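Local atomic coordinates of endonuclease II (Enterobacteria phage t4, PDB entry 2WSH), a protein that nicks and cleaves cytosine-containing double-stranded DNA in a sequence-specific, magnesium-dependent manner, helping the phage to degrade host DNA and reuse its nucleotides. Residues E14-I18 / F128-F132; K19-L23 / L34-K39. The protein carries 1 engineered substitution. The contacts are given in a common frame with arbitrary orientation. Residue numbers count along the deposited sequence, not the author numbering.

Contact 1. Residues E14-I18 / F128-F132; sequences EYSFI and FIKLF
Glu-14 is the last residue of helix 8-14, still helical at phi/psi -67/-33. Tyr-15 leaves helical geometry (-120/17), and its CA lies 10.0 Å from the CA of Phe-128, the nearest backbone approach to 128-132, the final turn of helix 121-132, so side chains alone bridge the gap. With chi1 at -63° (m) the Tyr-15 ring offers its face to two helix residues. The edge of Phe-128 meets it in a T-shaped pair (centroids 5.4 Å apart, planes at 77°; Tyr-15 CD1 to Phe-128 CE1 3.7 Å), and the edge of Phe-132 in an offset edge-to-face pair (6.0 Å, 89°; Tyr-15 CE2 to Phe-132 CZ 3.8 Å). These two are one helical turn apart, linked by Phe-132 N to Phe-128 O at 2.9 Å, and both have chi1 in m. Leu-131 CD2 packs 3.9 Å from Tyr-15 CZ. The result is a buried aromatic cluster that joins both helices to the antiparallel sheet of the GIY-YIG domain. Ser-16 takes left-handed helical angles (53/47), a kink between the helix end and strand 18-23. Phe-17, back at extended angles (-83/128) with chi1 -81° (m), turns its edge to the face of Phe-128 (centroids 5.5 Å, planes at 66°; Phe-17 CE2 to Phe-128 CZ 3.9 Å), and also touches Ile-43 and Ala-45 of strand 42-48, just before Ile-18 begins the strand.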
# COMPACT_ATOMS: atom_id res chain seq x y z
N GLU A 14 16.27 2.80 17.31
CA GLU A 14 15.68 1.62 16.70
C GLU A 14 14.44 1.96 15.87
O GLU A 14 14.18 1.32 14.85
CB GLU A 14 15.34 0.59 17.78
CG GLU A 14 15.03 -0.80 17.25
CD GLU A 14 14.87 -1.82 18.36
OE1 GLU A 14 14.47 -2.97 18.06
OE2 GLU A 14 15.15 -1.48 19.53
N TYR A 15 13.70 2.97 16.30
CA TYR A 15 12.45 3.31 15.64
C TYR A 15 12.43 4.72 15.09
O TYR A 15 11.37 5.27 14.77
CB TYR A 15 11.27 3.08 16.59
CG TYR A 15 11.13 1.64 16.98
CD1 TYR A 15 10.43 0.76 16.17
CD2 TYR A 15 11.72 1.15 18.13
CE1 TYR A 15 10.30 -0.57 16.51
CE2 TYR A 15 11.60 -0.18 18.48
CZ TYR A 15 10.89 -1.04 17.66
OH TYR A 15 10.76 -2.37 18.00
N SER A 16 13.61 5.31 14.97
CA SER A 16 13.76 6.63 14.38
C SER A 16 12.86 7.68 15.04
O SER A 16 12.18 8.45 14.36
CB SER A 16 13.51 6.59 12.87
OG SER A 16 14.55 5.89 12.21
N PHE A 17 12.85 7.69 16.37
CA PHE A 17 12.22 8.79 17.08
C PHE A 17 13.22 9.93 17.17
O PHE A 17 14.36 9.73 17.59
CB PHE A 17 11.79 8.36 18.49
CG PHE A 17 10.48 7.62 18.52
CD1 PHE A 17 9.29 8.32 18.65
CD2 PHE A 17 10.44 6.24 18.45
CE1 PHE A 17 8.08 7.65 18.69
CE2 PHE A 17 9.24 5.56 18.49
CZ PHE A 17 8.05 6.27 18.61
N ILE A 18 12.80 11.11 16.76
CA ILE A 18 13.65 12.29 16.84
C ILE A 18 13.12 13.22 17.93
O ILE A 18 11.92 13.48 17.99
CB ILE A 18 13.72 13.01 15.49
CG1 ILE A 18 14.43 12.12 14.47
CG2 ILE A 18 14.42 14.35 15.62
CD1 ILE A 18 14.22 12.54 13.04
N PHE A 128 2.95 -0.11 19.11
CA PHE A 128 3.93 0.43 20.05
C PHE A 128 3.47 0.21 21.48
O PHE A 128 4.26 -0.13 22.36
CB PHE A 128 4.16 1.93 19.81
CG PHE A 128 5.18 2.22 18.74
CD1 PHE A 128 6.49 1.82 18.90
CD2 PHE A 128 4.82 2.90 17.59
CE1 PHE A 128 7.44 2.09 17.92
CE2 PHE A 128 5.76 3.17 16.60
CZ PHE A 128 7.07 2.76 16.78
N ILE A 129 2.17 0.40 21.72
CA ILE A 129 1.61 0.21 23.05
C ILE A 129 1.73 -1.25 23.49
O ILE A 129 2.14 -1.53 24.62
CB ILE A 129 0.15 0.68 23.10
CG1 ILE A 129 0.08 2.20 22.88
CG2 ILE A 129 -0.48 0.30 24.42
CD1 ILE A 129 -1.33 2.73 22.77
N LYS A 130 1.38 -2.18 22.61
CA LYS A 130 1.52 -3.60 22.91
C LYS A 130 2.99 -3.98 23.09
O LYS A 130 3.33 -4.88 23.86
CB LYS A 130 0.89 -4.45 21.80
CG LYS A 130 1.30 -5.92 21.84
CD LYS A 130 0.81 -6.66 20.60
CE LYS A 130 -0.64 -7.08 20.73
NZ LYS A 130 -0.81 -8.27 21.62
N LEU A 131 3.87 -3.27 22.38
CA LEU A 131 5.29 -3.57 22.43
C LEU A 131 5.94 -3.14 23.74
O LEU A 131 6.67 -3.91 24.37
CB LEU A 131 6.02 -2.93 21.24
CG LEU A 131 7.51 -3.24 21.10
CD1 LEU A 131 7.76 -4.74 21.09
CD2 LEU A 131 8.08 -2.59 19.84
N PHE A 132 5.67 -1.90 24.15
CA PHE A 132 6.35 -1.33 25.32
C PHE A 132 5.50 -1.27 26.59
O PHE A 132 6.04 -1.10 27.68
CB PHE A 132 6.87 0.08 24.99
CG PHE A 132 7.88 0.11 23.89
CD1 PHE A 132 9.06 -0.61 23.99
CD2 PHE A 132 7.66 0.88 22.75
CE1 PHE A 132 9.99 -0.58 22.97
CE2 PHE A 132 8.59 0.91 21.74
CZ PHE A 132 9.76 0.18 21.84

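Contact 2. Residues K19-L23 / L34-K39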
# COMPACT_ATOMS: atom_id res chain seq x y z
N LYS A 19 14.01 13.69 18.79
CA LYS A 19 13.61 14.58 19.87
C LYS A 19 12.98 15.84 19.32
O LYS A 19 13.56 16.52 18.47
CB LYS A 19 14.79 14.93 20.78
CG LYS A 19 14.47 16.07 21.74
CD LYS A 19 15.41 16.10 22.92
CE LYS A 19 15.07 17.26 23.84
NZ LYS A 19 15.94 17.30 25.05
N TYR A 20 11.79 16.15 19.81
CA TYR A 20 11.04 17.29 19.31
C TYR A 20 11.21 18.48 20.23
O TYR A 20 11.60 19.56 19.79
CB TYR A 20 9.56 16.92 19.17
CG TYR A 20 8.68 18.05 18.67
CD1 TYR A 20 8.81 18.55 17.39
CD2 TYR A 20 7.72 18.61 19.50
CE1 TYR A 20 8.01 19.58 16.94
CE2 TYR A 20 6.91 19.64 19.06
CZ TYR A 20 7.06 20.12 17.78
OH TYR A 20 6.25 21.15 17.35
N THR A 21 10.93 18.29 21.51
CA THR A 21 11.14 19.36 22.48
C THR A 21 11.23 18.85 23.91
O THR A 21 11.01 17.67 24.18
CB THR A 21 10.03 20.43 22.40
OG1 THR A 21 10.41 21.58 23.18
CG2 THR A 21 8.71 19.89 22.94
N GLU A 22 11.57 19.75 24.81
CA GLU A 22 11.68 19.45 26.23
C GLU A 22 10.83 20.46 26.98
O GLU A 22 10.72 21.61 26.55
CB GLU A 22 13.14 19.52 26.67
CG GLU A 22 13.38 19.36 28.16
CD GLU A 22 14.85 19.17 28.48
OE1 GLU A 22 15.61 18.78 27.57
OE2 GLU A 22 15.25 19.39 29.64
N LEU A 23 10.22 20.04 28.08
CA LEU A 23 9.46 20.97 28.91
C LEU A 23 10.28 21.37 30.13
O LEU A 23 11.02 20.56 30.68
CB LEU A 23 8.13 20.34 29.36
CG LEU A 23 7.14 19.98 28.26
CD1 LEU A 23 5.83 19.51 28.87
CD2 LEU A 23 6.90 21.17 27.35
N LEU A 34 7.20 27.50 24.02
CA LEU A 34 7.90 26.59 23.12
C LEU A 34 8.10 27.22 21.75
O LEU A 34 7.13 27.51 21.04
CB LEU A 34 7.13 25.28 22.99
CG LEU A 34 6.71 24.61 24.29
CD1 LEU A 34 5.83 23.41 24.00
CD2 LEU A 34 7.92 24.22 25.12
N SER A 35 9.36 27.43 21.38
CA SER A 35 9.68 27.86 20.03
C SER A 35 10.06 26.63 19.22
O SER A 35 11.19 26.14 19.31
CB SER A 35 10.81 28.89 20.03
OG SER A 35 10.79 29.68 18.86
N ILE A 36 9.11 26.13 18.44
CA ILE A 36 9.29 24.89 17.71
C ILE A 36 8.51 24.91 16.40
O ILE A 36 7.39 25.44 16.36
CB ILE A 36 8.83 23.68 18.54
CG1 ILE A 36 7.45 23.96 19.14
CG2 ILE A 36 9.83 23.37 19.64
CD1 ILE A 36 7.05 23.01 20.25
N PRO A 37 9.09 24.36 15.33
CA PRO A 37 8.36 24.25 14.07
C PRO A 37 7.25 23.22 14.24
O PRO A 37 7.29 22.44 15.18
CB PRO A 37 9.41 23.72 13.09
CG PRO A 37 10.73 23.89 13.78
CD PRO A 37 10.44 23.79 15.24
N ASN A 38 6.26 23.22 13.35
CA ASN A 38 5.19 22.25 13.51
C ASN A 38 5.51 20.91 12.85
O ASN A 38 6.34 20.83 11.94
CB ASN A 38 3.84 22.80 13.04
CG ASN A 38 2.68 22.28 13.86
OD1 ASN A 38 1.62 22.90 13.92
ND2 ASN A 38 2.87 21.13 14.51
N LYS A 39 4.84 19.87 13.32
CA LYS A 39 5.10 18.51 12.89
C LYS A 39 3.76 17.79 12.90
O LYS A 39 3.07 17.76 13.92
CB LYS A 39 6.11 17.84 13.82
CG LYS A 39 6.82 16.64 13.21
CD LYS A 39 8.19 16.44 13.83
CE LYS A 39 9.24 17.31 13.14
NZ LYS A 39 9.71 16.71 11.86
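A classic beta bulge interrupts strand 18-23 exactly where the loop residues 34-39 come alongside: Tyr-20 and Thr-21 both lie opposite Phe-99 of the adjacent strand. The backbone angles show the irregularity, since Tyr-20 has phi/psi -99/-54 while Thr-21 is fully extended at -160/172. Both residues direct their CA-to-CB bonds toward the loop, whereas Glu-22 points away from it. The two segments run roughly antiparallel, end-to-end directions 153° apart, yet the nearest CA atoms, those of Thr-21 and Ile-36, are 7.5 Å apart and no backbone hydrogen bond joins the segments. The polar link is instead made by a side chain: Tyr-20 OH donates to Pro-37 O at 2.7 Å, the acceptor lying near the plane of the ring. With chi1 at 179° (t), Tyr-20 reaches across the gap and packs its CE2 3.6 Å from Ile-36 CD1 and its CE1 4.0 Å from Lys-39 CB. Farther along, Leu-23 CD2 meets Leu-34 CD2 at 3.9 Å in a second apolar pair; Thr-21 lies between this pair and that of Tyr-20 with Ile-36, its OG1 4.0 Å from Ile-36 CG2. Away from the loop, Lys-19 NZ forms a 2.9 Å salt bridge with Glu-22 OE1 and another with Glu-98. The contact lies near the surface, where Tyr-20 also touches Leu-61 and Arg-62 and Leu-34 touches Ile-65, so the loop and strand 18-23 pack together against helix 61-73, while strand 97-111 pairs with the strand's backbone.

The two contacts follow one another without a break at Ile-18 and Lys-19, the first two residues of strand 18-23, yet their centres are 19 Å apart and they share no other touch. In sequence, contact 2 is nested inside the loop closed by contact 1: 34-39 returns to its strand after only ten intervening residues, whereas 128-132 comes near the end of the modelled chain. Strand 97-111 is common ground, pairing with strand 18-23 and touching side chains of both contacts. Contact 1 joins the N-terminal region to helix 121-132, and contact 2 joins it to the loop beside helix 61-73, so together they hold the start and the strand of 14-23 against the GIY-YIG fold.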